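PDB 5Y2A: insect group II chitinase from Ostrinia furnacalis, which probably hydrolyses the beta-1,4 linkages of chitin, as a family 18 glycoside hydrolase taking part in insect chitin breakdown. Local coordinates for residues Y195-Q200 and F222-T227. Sequence-based numbering, arbitrary orientation.
Sequences YDYHGQ and FNVNFT. With NAG (2-acetamido-2-deoxy-beta-D-glucopyranose), chain C.
Tyr197 sets CG beside its own backbone N and anti to its carbonyl carbon (chi1 -72°), which sends the ring toward the start of helix 224-233. Thr227 holds OG1 beside its backbone N (chi1 -59°), and the two side chains meet tip to tip. Tyr197 OH donates a hydrogen bond to Thr227 OG1 at 2.6 Å, with OG1 at the edge of the ring and in its plane. Thr227 OG1 is in turn hydrogen-bonded to Ala169 O, which can only accept, so a short polar chain runs from Tyr197 OH through Thr227 OG1 to Ala169 O. The ring lies against the backbone that leads into the helix. Asn223 CA sits 3.9 Å above one face of the Tyr197 ring, toward its rim. Tyr197 CD1 comes within 3.4 Å of Phe222 C, and Val224 CG2 packs on Tyr197 CE2 at 4.0 Å, the two side chains crossing nearly at right angles. Tyr197 O lies at the edge of the Phe222 ring, 3.4 Å from CD2. The His198 ring is oblique to that of Phe222. A water joins His198 NE2 (2.8 Å) to Phe222 O, while His198 ND1 is hydrogen-bonded to Asp202 OD2. Asn223 is the N-cap, its OD1 accepting from Phe226 N at 2.9 Å. A phenylalanine in place of Tyr197 would probably leave Thr227 OG1 without its phenol donor and weaken the tie between loop and helix. The contact joins the loop after strand 189-192 to the first turn of helix 224-233 in the family 18 TIM barrel. Asn225 sets off away from segment 195-200 and carries an N-linked sugar, which takes no part in the contact. With both the phenol and Ala169 O as partners, Thr227 OG1 probably leaves the Tyr197 ring little room to shift.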
loop_
_atom_site.group_PDB
_atom_site.type_symbol
_atom_site.label_atom_id
_atom_site.label_comp_id
_atom_site.label_asym_id
_atom_site.label_seq_id
_atom_site.Cartn_x
_atom_site.Cartn_y
_atom_site.Cartn_z
ATOM N N TYR A 195 14.421 4.916 -12.681
ATOM C CA TYR A 195 13.716 3.651 -12.531
ATOM C C TYR A 195 12.235 3.943 -12.346
ATOM O O TYR A 195 11.818 5.100 -12.250
ATOM C CB TYR A 195 14.271 2.826 -11.367
ATOM C CG TYR A 195 14.646 3.628 -10.144
ATOM C CD1 TYR A 195 13.666 4.189 -9.325
ATOM C CD2 TYR A 195 15.978 3.819 -9.803
ATOM C CE1 TYR A 195 14.010 4.918 -8.196
ATOM C CE2 TYR A 195 16.329 4.552 -8.677
ATOM C CZ TYR A 195 15.344 5.095 -7.881
ATOM O OH TYR A 195 15.691 5.815 -6.764
ATOM N N ASP A 196 11.445 2.873 -12.275
ATOM C CA ASP A 196 9.987 2.965 -12.274
ATOM C C ASP A 196 9.485 3.665 -13.536
ATOM O O ASP A 196 8.485 4.381 -13.510
ATOM C CB ASP A 196 9.468 3.665 -11.010
ATOM C CG ASP A 196 9.884 2.949 -9.739
ATOM O OD1 ASP A 196 10.149 1.730 -9.801
ATOM O OD2 ASP A 196 9.974 3.609 -8.687
ATOM N N TYR A 197 10.195 3.475 -14.650
ATOM C CA TYR A 197 9.676 3.947 -15.930
ATOM C C TYR A 197 8.395 3.215 -16.297
ATOM O O TYR A 197 7.533 3.775 -16.986
ATOM C CB TYR A 197 10.705 3.741 -17.039
ATOM C CG TYR A 197 11.910 4.648 -17.006
ATOM C CD1 TYR A 197 11.900 5.871 -17.671
ATOM C CD2 TYR A 197 13.070 4.269 -16.345
ATOM C CE1 TYR A 197 13.017 6.701 -17.671
ATOM C CE2 TYR A 197 14.189 5.088 -16.337
ATOM C CZ TYR A 197 14.160 6.302 -17.001
ATOM O OH TYR A 197 15.275 7.114 -16.991
ATOM N N HIS A 198 8.258 1.970 -15.841
ATOM C CA HIS A 198 7.112 1.125 -16.131
ATOM C C HIS A 198 6.761 0.322 -14.891
ATOM O O HIS A 198 7.617 0.034 -14.051
ATOM C CB HIS A 198 7.396 0.190 -17.305
ATOM C CG HIS A 198 7.689 0.918 -18.578
ATOM N ND1 HIS A 198 6.727 1.626 -19.263
ATOM C CD2 HIS A 198 8.843 1.084 -19.269
ATOM C CE1 HIS A 198 7.269 2.183 -20.331
ATOM N NE2 HIS A 198 8.551 1.866 -20.360
ATOM N N GLY A 199 5.489 -0.037 -14.794
ATOM C CA GLY A 199 4.964 -0.772 -13.657
ATOM C C GLY A 199 3.522 -1.118 -13.950
ATOM O O GLY A 199 2.991 -0.787 -15.013
ATOM N N GLN A 200 2.890 -1.805 -12.992
ATOM C CA GLN A 200 1.536 -2.309 -13.211
ATOM C C GLN A 200 0.543 -1.202 -13.555
ATOM O O GLN A 200 -0.511 -1.486 -14.129
ATOM C CB GLN A 200 1.059 -3.110 -11.987
ATOM C CG GLN A 200 1.184 -2.389 -10.662
ATOM C CD GLN A 200 0.024 -1.453 -10.399
ATOM O OE1 GLN A 200 -1.072 -1.632 -10.940
ATOM N NE2 GLN A 200 0.259 -0.441 -9.572
ATOM N N PHE A 222 11.317 7.344 -22.320
ATOM C CA PHE A 222 11.236 6.502 -21.123
ATOM C C PHE A 222 12.416 5.527 -21.061
ATOM O O PHE A 222 12.261 4.310 -21.110
ATOM C CB PHE A 222 9.907 5.755 -21.085
ATOM C CG PHE A 222 8.780 6.545 -20.484
ATOM C CD1 PHE A 222 8.391 7.757 -21.034
ATOM C CD2 PHE A 222 8.102 6.073 -19.369
ATOM C CE1 PHE A 222 7.349 8.486 -20.486
ATOM C CE2 PHE A 222 7.062 6.803 -18.813
ATOM C CZ PHE A 222 6.684 8.009 -19.373
ATOM N N ASN A 223 13.621 6.086 -20.974
ATOM C CA ASN A 223 14.807 5.250 -20.836
ATOM C C ASN A 223 15.923 6.074 -20.213
ATOM O O ASN A 223 15.934 7.306 -20.300
ATOM C CB ASN A 223 15.244 4.656 -22.182
ATOM C CG ASN A 223 15.507 5.717 -23.233
ATOM O OD1 ASN A 223 16.615 6.233 -23.335
ATOM N ND2 ASN A 223 14.490 6.033 -24.035
ATOM N N VAL A 224 16.867 5.368 -19.579
ATOM C CA VAL A 224 17.926 6.037 -18.819
ATOM C C VAL A 224 18.730 6.969 -19.712
ATOM O O VAL A 224 19.049 8.106 -19.331
ATOM C CB VAL A 224 18.836 4.993 -18.145
ATOM C CG1 VAL A 224 20.038 5.668 -17.492
ATOM C CG2 VAL A 224 18.049 4.175 -17.120
ATOM N N ASN A 225 19.085 6.499 -20.907
ATOM C CA ASN A 225 19.953 7.283 -21.776
ATOM C C ASN A 225 19.309 8.615 -22.150
ATOM O O ASN A 225 19.973 9.658 -22.123
ATOM C CB ASN A 225 20.308 6.477 -23.022
ATOM C CG ASN A 225 21.234 7.226 -23.950
ATOM O OD1 ASN A 225 22.239 7.797 -23.527
ATOM N ND2 ASN A 225 20.887 7.241 -25.226
ATOM N N PHE A 226 18.010 8.617 -22.459
ATOM C CA PHE A 226 17.356 9.893 -22.725
ATOM C C PHE A 226 17.376 10.772 -21.486
ATOM O O PHE A 226 17.724 11.957 -21.559
ATOM C CB PHE A 226 15.915 9.704 -23.205
ATOM C CG PHE A 226 15.223 11.010 -23.503
ATOM C CD1 PHE A 226 14.645 11.764 -22.484
ATOM C CD2 PHE A 226 15.188 11.507 -24.798
ATOM C CE1 PHE A 226 14.040 12.978 -22.752
ATOM C CE2 PHE A 226 14.578 12.713 -25.074
ATOM C CZ PHE A 226 14.007 13.454 -24.049
ATOM N N THR A 227 16.992 10.207 -20.336
ATOM C CA THR A 227 16.925 10.986 -19.103
ATOM C C THR A 227 18.239 11.701 -18.824
ATOM O O THR A 227 18.257 12.891 -18.484
ATOM C CB THR A 227 16.565 10.075 -17.927
ATOM O OG1 THR A 227 15.306 9.432 -18.175
ATOM C CG2 THR A 227 16.490 10.881 -16.649
HETATM C C1 NAG C . 21.674 7.940 -26.199
HETATM C C2 NAG C . 21.866 7.139 -27.480
HETATM C C3 NAG C . 22.615 7.973 -28.522
HETATM C C4 NAG C . 21.963 9.339 -28.719
HETATM C C5 NAG C . 21.722 10.014 -27.371
HETATM C C6 NAG C . 20.931 11.299 -27.480
HETATM C C7 NAG C . 22.101 4.701 -27.609
HETATM C C8 NAG C . 22.988 3.523 -27.340
HETATM N N2 NAG C . 22.577 5.894 -27.238
HETATM O O3 NAG C . 22.638 7.236 -29.740
HETATM O O4 NAG C . 22.847 10.215 -29.414
HETATM O O5 NAG C . 20.995 9.144 -26.493
HETATM O O6 NAG C . 19.582 11.055 -27.859
HETATM O O7 NAG C . 20.998 4.577 -28.125
HETATM O O HOH W 1 10.376 2.759 -22.231
#